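Local coordinates for protein alpha-l-arabinofuranosidase (Gibberella zeae, PDB 2W5N) that hydrolyses alpha-L-arabinofuranosidic linkages and, as a GH93 exo-alpha-L-arabinanase of a plant-pathogenic fungus, probably releases arabinobiose from the ends of arabinan chains, at residues Y170-D175 and K182-T187; W315-P320 and S357-S362. All coordinates share one frame; numbering follows the deposited sequence.

Interaction 1 (Y170-D175 and K182-T187); sequences YSDQRD and KLVHQT. With EDO (1,2-ethanediol), chain B.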
ATOM      1  N   TYR A 170      -5.676  -5.657   7.011  1.00  7.40           N
ATOM      2  CA  TYR A 170      -6.190  -6.079   5.720  1.00  7.70           C
ATOM      3  C   TYR A 170      -7.687  -5.917   5.527  1.00  7.63           C
ATOM      4  O   TYR A 170      -8.397  -5.419   6.420  1.00  7.96           O
ATOM      5  CB  TYR A 170      -5.763  -7.500   5.423  1.00  7.59           C
ATOM      6  CG  TYR A 170      -6.167  -8.608   6.387  1.00  7.39           C
ATOM      7  CD1 TYR A 170      -7.121  -9.535   6.027  1.00  7.27           C
ATOM      8  CD2 TYR A 170      -5.521  -8.786   7.598  1.00  6.33           C
ATOM      9  CE1 TYR A 170      -7.473 -10.576   6.863  1.00  5.02           C
ATOM     10  CE2 TYR A 170      -5.880  -9.821   8.450  1.00  8.32           C
ATOM     11  CZ  TYR A 170      -6.853 -10.710   8.065  1.00  5.73           C
ATOM     12  OH  TYR A 170      -7.164 -11.757   8.844  1.00  8.32           O
ATOM     13  N   SER A 171      -8.120  -6.363   4.347  1.00  7.26           N
ATOM     14  CA  SER A 171      -9.542  -6.423   3.971  1.00  7.16           C
ATOM     15  C   SER A 171      -9.999  -7.874   3.998  1.00  7.89           C
ATOM     16  O   SER A 171      -9.310  -8.747   3.498  1.00  8.54           O
ATOM     17  CB  SER A 171      -9.806  -5.787   2.604  1.00  7.88           C
ATOM     18  OG  SER A 171      -9.125  -4.528   2.460  1.00  7.66           O
ATOM     19  N   ASP A 172     -11.166  -8.098   4.607  1.00  7.73           N
ATOM     20  CA  ASP A 172     -11.642  -9.456   4.929  1.00  8.57           C
ATOM     21  C   ASP A 172     -13.134  -9.654   4.695  1.00  8.66           C
ATOM     22  O   ASP A 172     -13.945  -8.993   5.311  1.00  7.81           O
ATOM     23  CB  ASP A 172     -11.290  -9.690   6.390  1.00  8.79           C
ATOM     24  CG  ASP A 172     -11.564 -11.108   6.871  1.00 10.02           C
ATOM     25  OD1 ASP A 172     -12.032 -11.943   6.066  1.00  8.93           O
ATOM     26  OD2 ASP A 172     -11.260 -11.384   8.061  1.00  9.49           O
ATOM     27  N   GLN A 173     -13.457 -10.612   3.820  1.00  8.44           N
ATOM     28  CA  GLN A 173     -14.839 -10.922   3.397  1.00  9.03           C
ATOM     29  C   GLN A 173     -15.397 -12.161   4.068  1.00  8.98           C
ATOM     30  O   GLN A 173     -16.528 -12.567   3.821  1.00  8.96           O
ATOM     31  CB  GLN A 173     -14.943 -11.063   1.858  1.00  9.00           C
ATOM     32  CG  GLN A 173     -14.872  -9.677   1.171  1.00  7.56           C
ATOM     33  CD  GLN A 173     -15.258  -9.669  -0.317  1.00  9.35           C
ATOM     34  OE1 GLN A 173     -14.531  -9.137  -1.164  1.00  8.40           O
ATOM     35  NE2 GLN A 173     -16.446 -10.182  -0.630  1.00  6.68           N
ATOM     36  N   ARG A 174     -14.588 -12.747   4.939  1.00  9.10           N
ATOM     37  CA  ARG A 174     -14.944 -14.066   5.552  1.00  9.06           C
ATOM     38  C   ARG A 174     -16.099 -14.038   6.551  1.00  9.92           C
ATOM     39  O   ARG A 174     -16.914 -14.977   6.643  1.00  9.72           O
ATOM     40  CB  ARG A 174     -13.747 -14.754   6.210  1.00  9.29           C
ATOM     41  CG  ARG A 174     -12.663 -15.149   5.202  1.00  7.77           C
ATOM     42  CD  ARG A 174     -11.378 -15.568   5.875  1.00  7.35           C
ATOM     43  NE  ARG A 174     -10.868 -14.530   6.713  1.00  6.78           N
ATOM     44  CZ  ARG A 174      -9.786 -14.626   7.457  1.00  7.09           C
ATOM     45  NH1 ARG A 174      -9.049 -15.734   7.383  1.00 10.96           N
ATOM     46  NH2 ARG A 174      -9.439 -13.612   8.235  1.00 10.94           N
ATOM     47  N   ASP A 175     -16.097 -13.000   7.365  1.00 11.01           N
ATOM     48  CA  ASP A 175     -17.092 -12.870   8.444  1.00 11.09           C
ATOM     49  C   ASP A 175     -18.202 -12.012   7.917  1.00 11.45           C
ATOM     50  O   ASP A 175     -18.290 -10.835   8.177  1.00 12.28           O
ATOM     51  CB  ASP A 175     -16.445 -12.294   9.730  1.00 12.25           C
ATOM     52  CG  ASP A 175     -17.443 -12.115  10.888  1.00 14.10           C
ATOM     53  OD1 ASP A 175     -18.572 -12.663  10.851  1.00 17.01           O
ATOM     54  OD2 ASP A 175     -17.098 -11.403  11.856  1.00 16.89           O
ATOM     55  N   LYS A 182     -15.174  -6.257   5.737  1.00  7.85           N
ATOM     56  CA  LYS A 182     -14.722  -5.459   6.875  1.00  7.84           C
ATOM     57  C   LYS A 182     -13.229  -5.246   6.787  1.00  8.62           C
ATOM     58  O   LYS A 182     -12.545  -6.017   6.168  1.00  8.51           O
ATOM     59  CB  LYS A 182     -15.052  -6.150   8.210  1.00  8.72           C
ATOM     60  CG  LYS A 182     -16.523  -6.442   8.402  1.00  9.86           C
ATOM     61  CD  LYS A 182     -16.738  -6.805   9.827  1.00 10.06           C
ATOM     62  CE  LYS A 182     -16.362  -8.241  10.025  1.00 13.66           C
ATOM     63  NZ  LYS A 182     -16.544  -8.650  11.480  1.00 15.92           N
ATOM     64  N   LEU A 183     -12.770  -4.188   7.436  1.00  8.97           N
ATOM     65  CA  LEU A 183     -11.344  -3.936   7.631  1.00  8.09           C
ATOM     66  C   LEU A 183     -10.974  -4.521   8.981  1.00  8.81           C
ATOM     67  O   LEU A 183     -11.658  -4.312   9.986  1.00  9.21           O
ATOM     68  CB  LEU A 183     -11.045  -2.429   7.549  1.00  7.70           C
ATOM     69  CG  LEU A 183     -10.968  -1.840   6.131  1.00  6.72           C
ATOM     70  CD1 LEU A 183     -11.051  -0.273   6.173  1.00  6.24           C
ATOM     71  CD2 LEU A 183      -9.687  -2.289   5.391  1.00  4.63           C
ATOM     72  N   VAL A 184      -9.916  -5.288   8.982  1.00  7.97           N
ATOM     73  CA  VAL A 184      -9.524  -6.081  10.143  1.00  8.01           C
ATOM     74  C   VAL A 184      -8.032  -6.176  10.302  1.00  8.07           C
ATOM     75  O   VAL A 184      -7.268  -5.831   9.420  1.00  7.50           O
ATOM     76  CB  VAL A 184     -10.069  -7.488  10.047  1.00  8.70           C
ATOM     77  CG1 VAL A 184     -11.559  -7.445   9.678  1.00  9.06           C
ATOM     78  CG2 VAL A 184      -9.240  -8.365   9.055  1.00  7.63           C
ATOM     79  N   HIS A 185      -7.618  -6.628  11.454  1.00  8.28           N
ATOM     80  CA  HIS A 185      -6.178  -6.895  11.653  1.00  7.89           C
ATOM     81  C   HIS A 185      -5.931  -8.058  12.569  1.00  8.84           C
ATOM     82  O   HIS A 185      -6.810  -8.528  13.295  1.00  9.26           O
ATOM     83  CB  HIS A 185      -5.450  -5.651  12.183  1.00  7.57           C
ATOM     84  CG  HIS A 185      -5.624  -5.421  13.650  1.00  6.35           C
ATOM     85  ND1 HIS A 185      -6.475  -4.475  14.162  1.00  8.35           N
ATOM     86  CD2 HIS A 185      -5.016  -5.997  14.713  1.00  8.07           C
ATOM     87  CE1 HIS A 185      -6.394  -4.482  15.490  1.00 10.50           C
ATOM     88  NE2 HIS A 185      -5.508  -5.402  15.846  1.00  8.34           N
ATOM     89  N   GLN A 186      -4.696  -8.510  12.482  1.00  9.28           N
ATOM     90  CA  GLN A 186      -4.103  -9.502  13.405  1.00  9.41           C
ATOM     91  C   GLN A 186      -2.702  -9.021  13.818  1.00 10.46           C
ATOM     92  O   GLN A 186      -2.014  -8.286  13.096  1.00  9.06           O
ATOM     93  CB  GLN A 186      -4.018 -10.900  12.786  1.00  8.87           C
ATOM     94  CG  GLN A 186      -5.341 -11.579  12.495  1.00 10.76           C
ATOM     95  CD  GLN A 186      -5.181 -12.860  11.705  1.00 11.37           C
ATOM     96  OE1 GLN A 186      -5.353 -12.873  10.491  1.00 12.34           O
ATOM     97  NE2 GLN A 186      -4.810 -13.937  12.389  1.00 14.66           N
ATOM     98  N   THR A 187      -2.341  -9.450  15.011  1.00 11.11           N
ATOM     99  CA  THR A 187      -1.033  -9.171  15.638  1.00 10.78           C
ATOM    100  C   THR A 187      -0.254 -10.452  15.903  1.00 11.89           C
ATOM    101  O   THR A 187      -0.793 -11.585  15.960  1.00 11.70           O
ATOM    102  CB  THR A 187      -1.195  -8.398  16.922  1.00 11.30           C
ATOM    103  OG1 THR A 187      -1.734  -9.249  17.961  1.00 10.54           O
ATOM    104  CG2 THR A 187      -2.138  -7.155  16.732  1.00 10.32           C
TER
HETATM  105  C1  EDO B 501     -13.390 -10.673  13.011  1.00 24.56           C
HETATM  106  O1  EDO B 501     -13.983  -9.960  11.922  1.00 20.65           O
HETATM  107  C2  EDO B 501     -14.298 -10.674  14.222  1.00 26.34           C
HETATM  108  O2  EDO B 501     -15.323 -11.620  13.902  1.00 28.16           O
HETATM  109  O   HOH W   1      -7.070 -15.121   9.712  1.00  9.89           O
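A beta hairpin of one propeller blade pairs Tyr170 with Val184 and Asp172 with Lys182 as antiparallel hydrogen-bonded pairs, Ser171 and Leu183 forming the non-hydrogen-bonded pair between them. On the face carrying Tyr170, Asp172 and Val184, a CH-pi contact sets Val184 CG2 over the middle of the Tyr170 ring, 3.5 Å from its centroid; the same methyl packs on Asp172 CB. With chi1 at 59°, Tyr170 CG lies between its backbone N and carbonyl carbon, directing the ring across the neighbouring strand, where OH donates to Gln186 OE1 (2.7 Å) at the ring edge. A water bridges that OE1 to Arg174 NH1. Arg174 grips Asp172 side-on, NE to OD1 and NH2 to OD2 (2.9 Å), while its backbone N closes an Asx turn by reaching OD1 from the other face of the carboxylate plane. Across the hairpin, Lys182, bent at chi3 (-81°), brings NZ to Asp175 OD2 (2.8 Å) from above the carboxylate plane; a 1,2-ethanediol, probably from crystallisation, bonds to both groups. Asp199 gives Lys182 a second salt bridge. The hairpin forms the two middle strands of its four-stranded sheet, flanked by strands 154-162 and 198-201, with Leu183 touching Pro210 and Pro213 of strand 209-217.

Interaction 2 (W315-P320 and S357-S362); sequences WDVPQP and SVVRLS
Residues 315-320 leave the end of one strand as an irregular loop that passes over strand 357-360, the CA atoms of Gln319 and Ser357 lying 5.9 Å apart and those of Val317 and Val359 7.6 Å, a spacing that widens toward the start of the loop. The polar link is a side-chain hydrogen bond: Ser357 OG donates to Gln319 OE1 at 2.6 Å, in the plane of the amide and on a lone pair, with a C=O...O angle of 143°. Gln319 reaches this position by starting anti to its own backbone N (chi1 -175°) and then folding at chi2 (70°), which turns the carbonyl end of the amide toward the serine hydroxyl; Gln319 CB lies 3.6 Å from Ser357 OG. The other end of the amide is held as well, since Gln319 NE2 donates to Ser355 OG, so two bonds to the same strand fix its rotation. Ser357 OG also accepts from the backbone N of Asn13. Next to this polar pair, the ring of Pro318 lies obliquely against Val359, its CD 3.7 Å from Val359 CG1, and Pro318 CG approaches Ser357 OG at 4.0 Å. Val317 completes the apolar side more loosely, CG1 to CG1 with Val359 at 4.5 Å; both valines also touch Val364 of the short C-terminal helix. This is a connection between consecutive blades of a beta-propeller: the loop leaves the sheet ending in strand 312-315 and crosses the last blade, in which strand 354-360 pairs with the N-terminal strand 11-17 in the ring-closing arrangement often called molecular velcro.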
ATOM      1  N   TRP A 315      -2.028  19.299  -4.159  1.00 11.89           N
ATOM      2  CA  TRP A 315      -0.874  19.799  -4.956  1.00 11.56           C
ATOM      3  C   TRP A 315      -0.596  18.906  -6.127  1.00 12.34           C
ATOM      4  O   TRP A 315      -0.588  17.679  -6.031  1.00 11.73           O
ATOM      5  CB  TRP A 315       0.408  19.932  -4.113  1.00 11.84           C
ATOM      6  CG  TRP A 315       0.141  20.420  -2.721  1.00 10.04           C
ATOM      7  CD1 TRP A 315      -0.178  19.661  -1.615  1.00 11.55           C
ATOM      8  CD2 TRP A 315       0.181  21.766  -2.286  1.00  9.31           C
ATOM      9  NE1 TRP A 315      -0.362  20.477  -0.524  1.00 11.06           N
ATOM     10  CE2 TRP A 315      -0.142  21.776  -0.907  1.00  9.38           C
ATOM     11  CE3 TRP A 315       0.465  22.968  -2.924  1.00 10.46           C
ATOM     12  CZ2 TRP A 315      -0.198  22.959  -0.162  1.00 10.87           C
ATOM     13  CZ3 TRP A 315       0.424  24.143  -2.203  1.00  9.76           C
ATOM     14  CH2 TRP A 315       0.101  24.132  -0.817  1.00 11.17           C
ATOM     15  N   ASP A 316      -0.355  19.540  -7.262  1.00 12.47           N
ATOM     16  CA  ASP A 316       0.019  18.801  -8.471  1.00 13.06           C
ATOM     17  C   ASP A 316       1.402  18.208  -8.351  1.00 12.58           C
ATOM     18  O   ASP A 316       2.311  18.805  -7.790  1.00 11.46           O
ATOM     19  CB  ASP A 316      -0.017  19.678  -9.705  1.00 14.47           C
ATOM     20  CG  ASP A 316      -1.414  20.090 -10.071  1.00 16.07           C
ATOM     21  OD1 ASP A 316      -2.324  19.252  -9.993  1.00 17.72           O
ATOM     22  OD2 ASP A 316      -1.593  21.227 -10.458  1.00 19.57           O
ATOM     23  N   VAL A 317       1.555  17.013  -8.911  1.00 12.47           N
ATOM     24  CA  VAL A 317       2.873  16.379  -9.077  1.00 12.61           C
ATOM     25  C   VAL A 317       2.989  15.786 -10.514  1.00 13.32           C
ATOM     26  O   VAL A 317       2.001  15.728 -11.245  1.00 14.53           O
ATOM     27  CB  VAL A 317       3.114  15.295  -8.057  1.00 12.76           C
ATOM     28  CG1 VAL A 317       3.198  15.926  -6.634  1.00 11.35           C
ATOM     29  CG2 VAL A 317       1.972  14.303  -8.121  1.00 12.56           C
ATOM     30  N   PRO A 318       4.192  15.387 -10.933  1.00 13.09           N
ATOM     31  CA  PRO A 318       4.400  14.921 -12.311  1.00 14.09           C
ATOM     32  C   PRO A 318       4.120  13.440 -12.563  1.00 13.86           C
ATOM     33  O   PRO A 318       4.092  12.984 -13.708  1.00 14.84           O
ATOM     34  CB  PRO A 318       5.894  15.158 -12.512  1.00 15.09           C
ATOM     35  CG  PRO A 318       6.455  14.930 -11.215  1.00 13.94           C
ATOM     36  CD  PRO A 318       5.465  15.593 -10.255  1.00 14.23           C
ATOM     37  N   GLN A 319       3.884  12.716 -11.486  1.00 12.58           N
ATOM     38  CA  GLN A 319       3.586  11.273 -11.572  1.00 12.28           C
ATOM     39  C   GLN A 319       2.090  11.047 -11.866  1.00 11.72           C
ATOM     40  O   GLN A 319       1.219  11.613 -11.213  1.00 12.49           O
ATOM     41  CB  GLN A 319       3.991  10.593 -10.268  1.00 11.74           C
ATOM     42  CG  GLN A 319       3.858   9.070 -10.258  1.00 10.95           C
ATOM     43  CD  GLN A 319       4.886   8.333 -11.150  1.00  9.72           C
ATOM     44  OE1 GLN A 319       5.943   8.878 -11.516  1.00 11.70           O
ATOM     45  NE2 GLN A 319       4.546   7.101 -11.540  1.00  7.86           N
ATOM     46  N   PRO A 320       1.793  10.202 -12.840  1.00 11.30           N
ATOM     47  CA  PRO A 320       0.412  10.070 -13.283  1.00 11.61           C
ATOM     48  C   PRO A 320      -0.453   9.298 -12.317  1.00 10.78           C
ATOM     49  O   PRO A 320       0.027   8.611 -11.447  1.00 11.24           O
ATOM     50  CB  PRO A 320       0.554   9.309 -14.623  1.00 11.63           C
ATOM     51  CG  PRO A 320       1.821   8.512 -14.449  1.00 12.91           C
ATOM     52  CD  PRO A 320       2.729   9.511 -13.743  1.00 11.37           C
ATOM     53  N   SER A 357       8.440   8.834  -9.573  1.00 11.43           N
ATOM     54  CA  SER A 357       9.002  10.193  -9.549  1.00 11.18           C
ATOM     55  C   SER A 357       9.404  10.462  -8.130  1.00 11.70           C
ATOM     56  O   SER A 357       8.798   9.919  -7.193  1.00 10.08           O
ATOM     57  CB  SER A 357       7.963  11.237  -9.938  1.00 11.28           C
ATOM     58  OG  SER A 357       7.401  11.038 -11.214  1.00 10.64           O
ATOM     59  N   VAL A 358      10.404  11.305  -7.969  1.00 11.07           N
ATOM     60  CA  VAL A 358      10.739  11.853  -6.637  1.00  9.77           C
ATOM     61  C   VAL A 358      10.668  13.356  -6.734  1.00 10.67           C
ATOM     62  O   VAL A 358      11.298  13.990  -7.604  1.00 12.06           O
ATOM     63  CB  VAL A 358      12.148  11.444  -6.158  1.00  9.84           C
ATOM     64  CG1 VAL A 358      12.630  12.279  -4.912  1.00 10.44           C
ATOM     65  CG2 VAL A 358      12.226   9.968  -5.825  1.00  8.88           C
ATOM     66  N   VAL A 359       9.846  13.904  -5.860  1.00 10.75           N
ATOM     67  CA  VAL A 359       9.589  15.346  -5.738  1.00  9.93           C
ATOM     68  C   VAL A 359      10.126  15.881  -4.443  1.00  9.86           C
ATOM     69  O   VAL A 359      10.390  15.142  -3.533  1.00  9.75           O
ATOM     70  CB  VAL A 359       8.083  15.697  -5.884  1.00  9.56           C
ATOM     71  CG1 VAL A 359       7.591  15.241  -7.262  1.00 11.31           C
ATOM     72  CG2 VAL A 359       7.226  15.111  -4.758  1.00  8.61           C
ATOM     73  N   ARG A 360      10.365  17.182  -4.429  1.00  9.73           N
ATOM     74  CA  ARG A 360      10.707  17.884  -3.199  1.00 10.66           C
ATOM     75  C   ARG A 360       9.482  18.608  -2.706  1.00  9.72           C
ATOM     76  O   ARG A 360       8.916  19.418  -3.411  1.00 10.17           O
ATOM     77  CB  ARG A 360      11.848  18.875  -3.446  1.00 12.08           C
ATOM     78  CG  ARG A 360      12.478  19.421  -2.189  1.00 15.25           C
ATOM     79  CD  ARG A 360      13.824  20.187  -2.481  1.00 17.01           C
ATOM     80  NE  ARG A 360      14.974  19.338  -2.817  1.00 17.50           N
ATOM     81  CZ  ARG A 360      15.644  18.649  -1.905  1.00 19.75           C
ATOM     82  NH1 ARG A 360      15.220  18.689  -0.655  1.00 18.93           N
ATOM     83  NH2 ARG A 360      16.692  17.889  -2.229  1.00 22.42           N
ATOM     84  N   LEU A 361       9.093  18.331  -1.476  1.00  9.63           N
ATOM     85  CA  LEU A 361       7.865  18.904  -0.906  1.00  9.92           C
ATOM     86  C   LEU A 361       7.955  20.411  -0.817  1.00 10.68           C
ATOM     87  O   LEU A 361       6.978  21.141  -1.076  1.00 11.28           O
ATOM     88  CB  LEU A 361       7.513  18.289   0.442  1.00 10.04           C
ATOM     89  CG  LEU A 361       7.046  16.831   0.323  1.00 10.70           C
ATOM     90  CD1 LEU A 361       6.893  16.187   1.670  1.00 11.55           C
ATOM     91  CD2 LEU A 361       5.734  16.750  -0.504  1.00 10.75           C
ATOM     92  N   SER A 362       9.172  20.884  -0.553  1.00 11.89           N
ATOM     93  CA  SER A 362       9.389  22.343  -0.465  1.00 12.43           C
ATOM     94  C   SER A 362       9.159  23.055  -1.763  1.00 13.18           C
ATOM     95  O   SER A 362       8.890  24.264  -1.790  1.00 14.05           O
ATOM     96  CB  SER A 362      10.777  22.709   0.034  1.00 12.98           C
ATOM     97  OG  SER A 362      11.735  22.120  -0.814  1.00 10.93           O
TER

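How the interactions relate
Interaction 1 precedes interaction 2 along the chain, and the two lie on opposite sides of its centre, their own centres 33 Å apart and their nearest atoms about 21 Å apart. They share no sheet. The 170-175/182-187 contact is internal to one blade, pairing its two middle strands, which a nine-residue loop connects in sequence. The 315-320/357-362 contact instead spans 36 intervening residues, among them strands 326-330 and 336-341, and lays an interblade connection against the blade that mixes both chain termini. Together they illustrate two levels of a propeller built from six four-stranded antiparallel sheets: hairpin pairing within a blade, and packing where the ring is closed.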